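PDB 5YNL: arginase from Glaciozyma antarctica, which is a cold-adapted enzyme that probably hydrolyses L-arginine to L-ornithine and urea. Local coordinates for residues A[260-263]-A[264-267]; A[312-315]-A[316-320]. All coordinates share one frame; numbering follows the deposited sequence.

Contact 1. Residues A[260-263]-A[264-267]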
loop_
_atom_site.group_PDB
_atom_site.type_symbol
_atom_site.label_atom_id
_atom_site.label_comp_id
_atom_site.label_asym_id
_atom_site.label_seq_id
_atom_site.Cartn_x
_atom_site.Cartn_y
_atom_site.Cartn_z
ATOM N N TYR A 260 10.490 -9.284 -17.999
ATOM C CA TYR A 260 9.997 -8.135 -18.743
ATOM C C TYR A 260 10.654 -6.805 -18.374
ATOM O O TYR A 260 10.559 -5.840 -19.123
ATOM C CB TYR A 260 8.487 -8.002 -18.550
ATOM C CG TYR A 260 7.642 -9.156 -19.070
ATOM C CD1 TYR A 260 7.463 -9.348 -20.424
ATOM C CD2 TYR A 260 6.962 -10.002 -18.196
ATOM C CE1 TYR A 260 6.662 -10.375 -20.901
ATOM C CE2 TYR A 260 6.154 -11.037 -18.665
ATOM C CZ TYR A 260 6.016 -11.211 -20.013
ATOM O OH TYR A 260 5.229 -12.226 -20.499
ATOM N N GLY A 261 11.287 -6.729 -17.203
ATOM C CA GLY A 261 11.797 -5.452 -16.715
ATOM C C GLY A 261 10.644 -4.722 -16.018
ATOM O O GLY A 261 9.458 -4.872 -16.402
ATOM N N ILE A 262 10.969 -3.951 -14.973
ATOM C CA ILE A 262 9.939 -3.279 -14.180
ATOM C C ILE A 262 9.165 -2.285 -15.029
ATOM O O ILE A 262 8.032 -1.979 -14.725
ATOM C CB ILE A 262 10.545 -2.577 -12.925
ATOM C CG1 ILE A 262 9.462 -2.251 -11.871
ATOM C CG2 ILE A 262 11.412 -1.366 -13.347
ATOM C CD1 ILE A 262 8.897 -3.454 -11.106
ATOM N N GLY A 263 9.767 -1.797 -16.106
ATOM C CA GLY A 263 9.093 -0.851 -16.977
ATOM C C GLY A 263 7.801 -1.430 -17.532
ATOM O O GLY A 263 6.682 -0.914 -17.279
ATOM N N LYS A 264 7.950 -2.511 -18.283
ATOM C CA LYS A 264 6.797 -3.169 -18.855
ATOM C C LYS A 264 5.857 -3.740 -17.777
ATOM O O LYS A 264 4.637 -3.741 -17.929
ATOM C CB LYS A 264 7.258 -4.246 -19.828
ATOM C CG LYS A 264 6.139 -4.767 -20.671
ATOM C CD LYS A 264 5.208 -3.622 -21.207
ATOM C CE LYS A 264 4.388 -4.118 -22.400
ATOM N NZ LYS A 264 5.278 -4.519 -23.558
ATOM N N VAL A 265 6.420 -4.198 -16.672
ATOM C CA VAL A 265 5.601 -4.777 -15.630
ATOM C C VAL A 265 4.625 -3.753 -15.053
ATOM O O VAL A 265 3.438 -4.061 -14.850
ATOM C CB VAL A 265 6.441 -5.414 -14.509
ATOM C CG1 VAL A 265 5.615 -5.562 -13.224
ATOM C CG2 VAL A 265 6.972 -6.772 -14.953
ATOM N N VAL A 266 5.103 -2.542 -14.799
ATOM C CA VAL A 266 4.223 -1.541 -14.226
ATOM C C VAL A 266 3.141 -1.134 -15.222
ATOM O O VAL A 266 2.004 -0.902 -14.851
ATOM C CB VAL A 266 4.986 -0.288 -13.747
ATOM C CG1 VAL A 266 3.991 0.778 -13.275
ATOM C CG2 VAL A 266 5.932 -0.682 -12.640
ATOM N N GLU A 267 3.488 -1.064 -16.492
ATOM C CA GLU A 267 2.478 -0.718 -17.483
ATOM C C GLU A 267 1.409 -1.807 -17.629
ATOM O O GLU A 267 0.230 -1.489 -17.776
ATOM C CB GLU A 267 3.096 -0.366 -18.845
ATOM C CG GLU A 267 3.984 0.871 -18.805
ATOM C CD GLU A 267 3.306 2.113 -18.208
ATOM O OE1 GLU A 267 3.510 2.415 -16.997
ATOM O OE2 GLU A 267 2.581 2.807 -18.961
HETATM O O HOH W 1 10.615 -3.070 -19.003
#

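Contact 2. Residues A[312-315]-A[316-320]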
loop_
_atom_site.group_PDB
_atom_site.type_symbol
_atom_site.label_atom_id
_atom_site.label_comp_id
_atom_site.label_asym_id
_atom_site.label_seq_id
_atom_site.Cartn_x
_atom_site.Cartn_y
_atom_site.Cartn_z
ATOM N N HIS A 312 11.692 2.481 -6.698
ATOM C CA HIS A 312 11.543 3.890 -7.010
ATOM C C HIS A 312 10.740 4.128 -8.293
ATOM O O HIS A 312 9.823 4.956 -8.313
ATOM C CB HIS A 312 12.903 4.531 -7.162
ATOM C CG HIS A 312 12.843 6.015 -7.250
ATOM N ND1 HIS A 312 13.176 6.825 -6.195
ATOM C CD2 HIS A 312 12.481 6.827 -8.269
ATOM C CE1 HIS A 312 13.019 8.093 -6.561
ATOM N NE2 HIS A 312 12.599 8.116 -7.808
ATOM N N TYR A 313 11.110 3.433 -9.370
ATOM C CA TYR A 313 10.361 3.525 -10.620
ATOM C C TYR A 313 8.867 3.216 -10.429
ATOM O O TYR A 313 8.021 3.864 -11.031
ATOM C CB TYR A 313 10.962 2.652 -11.733
ATOM C CG TYR A 313 10.164 2.767 -13.010
ATOM C CD1 TYR A 313 10.392 3.805 -13.894
ATOM C CD2 TYR A 313 9.147 1.862 -13.308
ATOM C CE1 TYR A 313 9.651 3.940 -15.050
ATOM C CE2 TYR A 313 8.387 1.994 -14.481
ATOM C CZ TYR A 313 8.654 3.041 -15.338
ATOM O OH TYR A 313 7.920 3.191 -16.485
ATOM N N ILE A 314 8.536 2.232 -9.605
ATOM C CA ILE A 314 7.127 1.952 -9.343
ATOM C C ILE A 314 6.442 3.222 -8.812
ATOM O O ILE A 314 5.329 3.584 -9.259
ATOM C CB ILE A 314 6.932 0.796 -8.327
ATOM C CG1 ILE A 314 7.540 -0.509 -8.860
ATOM C CG2 ILE A 314 5.467 0.586 -7.997
ATOM C CD1 ILE A 314 7.222 -1.756 -7.960
ATOM N N CYS A 315 7.102 3.895 -7.869
ATOM C CA CYS A 315 6.537 5.087 -7.252
ATOM C C CYS A 315 6.480 6.239 -8.230
ATOM O O CYS A 315 5.510 6.992 -8.235
ATOM C CB CYS A 315 7.326 5.478 -5.982
ATOM S SG CYS A 315 7.116 4.260 -4.636
ATOM N N GLU A 316 7.497 6.361 -9.079
ATOM C CA GLU A 316 7.504 7.423 -10.074
ATOM C C GLU A 316 6.407 7.160 -11.102
ATOM O O GLU A 316 5.596 8.040 -11.394
ATOM C CB GLU A 316 8.869 7.517 -10.766
ATOM C CG GLU A 316 9.266 8.929 -11.173
ATOM C CD GLU A 316 10.777 9.090 -11.408
ATOM O OE1 GLU A 316 11.547 8.109 -11.176
ATOM O OE2 GLU A 316 11.201 10.209 -11.845
ATOM N N ALA A 317 6.364 5.932 -11.612
ATOM C CA ALA A 317 5.475 5.593 -12.711
ATOM C C ALA A 317 4.049 5.841 -12.288
ATOM O O ALA A 317 3.252 6.416 -13.048
ATOM C CB ALA A 317 5.659 4.151 -13.142
ATOM N N ILE A 318 3.741 5.435 -11.059
ATOM C CA ILE A 318 2.420 5.656 -10.496
ATOM C C ILE A 318 2.209 7.163 -10.364
ATOM O O ILE A 318 1.135 7.670 -10.684
ATOM C CB ILE A 318 2.287 4.998 -9.123
ATOM C CG1 ILE A 318 1.791 3.546 -9.251
ATOM C CG2 ILE A 318 1.266 5.765 -8.256
ATOM C CD1 ILE A 318 2.340 2.742 -10.389
ATOM N N ALA A 319 3.245 7.883 -9.929
ATOM C CA ALA A 319 3.119 9.326 -9.707
ATOM C C ALA A 319 2.787 10.038 -11.005
ATOM O O ALA A 319 1.960 10.968 -11.004
ATOM C CB ALA A 319 4.386 9.912 -9.072
ATOM N N GLU A 320 3.401 9.610 -12.108
ATOM C CA GLU A 320 3.173 10.313 -13.367
ATOM C C GLU A 320 1.711 10.223 -13.845
ATOM O O GLU A 320 1.261 11.075 -14.611
ATOM C CB GLU A 320 4.183 9.929 -14.475
ATOM C CG GLU A 320 3.864 8.641 -15.253
ATOM C CD GLU A 320 4.875 8.332 -16.380
ATOM O OE1 GLU A 320 4.961 7.152 -16.795
ATOM O OE2 GLU A 320 5.583 9.253 -16.866
#

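Contact 1. Residues A[260-263]-A[264-267]
Ile262 meets Val265 and Val266 on the next turn of the same helix. Its CB starts out pointing away from 264-267, but the rest of the chain comes back. With CG1 anti to the backbone N (chi1 -162°), that carbon runs toward the following turn and lies 3.9 Å from CG2 of Val266. The bend at the second torsion then brings the tip, CD1 of Ile262, within 4.4 Å of CG1 of Val265. The other branch, CG2 of Ile262, turns to helix 308-320 and touches Tyr313 CD2; the side chain also touches Glu310 and Ile314. Val266 CG2 reaches further in and sits 3.2 Å from the carbonyl O of Ile262.

All of this lies on helix 254-273, which follows edge strand 250-253 of the parallel sheet in the alpha/beta arginase fold. The helix is kinked here. Gly261 has phi 84°, and a CB on it would press against the carbonyl O of Tyr260. Tyr260 O and Lys264 N are 4.3 Å apart, and a water bridges them. It donates to Tyr260 O and accepts from Lys264 N, at 2.8 Å in each case. Past this point the i to i+4 pattern returns. Val265 N bonds to Gly261 O at 3.1 Å. Val266 N bonds to Ile262 O at 3.0 Å, and Glu267 N bonds to Gly263 O. Just before the kink, CB of Tyr260 packs against CG2 of Val265, and the rest of its side chain extends off the turn.

Contact 2. Residues A[312-315]-A[316-320]
The His312 imidazole has Glu316 at its edge, and the Tyr313 ring has the methyl of Ala317 over one face. Glu316 OE1 lies in the imidazole plane, 3.3 Å from His312 CD2 and 3.5 Å from His312 NE2. The carboxylate stands almost upright to the ring, with the planes 80° apart. The Glu316 chain is extended beyond CG, which carries the carboxylate back one turn to the histidine. The His312 ring also meets Phe308, with their planes at about 65°.

On Tyr313, CG is anti to the backbone N (chi1 180°), which swings one ring face over the Ala317 methyl. The alanine CB makes a CH-pi contact 4.1 Å from the ring centroid. It is displaced toward the rim, where Tyr313 CE2 is the nearest ring atom at 3.7 Å. Were Tyr313 an alanine, the Ala317 methyl would probably lose this ring face and a gap would open beside Ile262 of helix 254-273.

Helix 308-320 is the helix of a beta-alpha-beta crossover between the adjacent parallel strands 281-286 and 324-330. On the sheet side, Ile314 touches Val177 and Ile318 touches Ile175, both of strand 173-177. Between themselves they meet lightly, with Ile314 CG2 4.5 Å from Ile318 CD1. That CD1 is closer to O of Ile314, at 3.3 Å. Regular i to i+4 bonds hold the turns. Glu316 N bonds to His312 O at 2.8 Å, Ala317 N to Tyr313 O, Ile318 N to Ile314 O and Ala319 N to Cys315 O. Cys315 packs against Leu352 and Ala356 of helix 345-356.

How the contacts relate
Going from the N terminus, contact 1 comes first, on helix 254-273 after strand 250-253. The chain then returns to the sheet as strand 281-286 and reaches contact 2 on helix 308-320, before strand 324-330. Each contact is a local one along its own helix, so neither closes a long loop. They follow in series and do not nest or cross. Their centres are about 11 Å apart, and the two helices pack side by side. Val266 CG1 meets Ala317 CB at 3.8 Å, and Gly263 CA meets Tyr313 CE2 at 3.8 Å. Together they join two neighbouring helices, and contact 2 continues to strand 173-177 and helix 345-356.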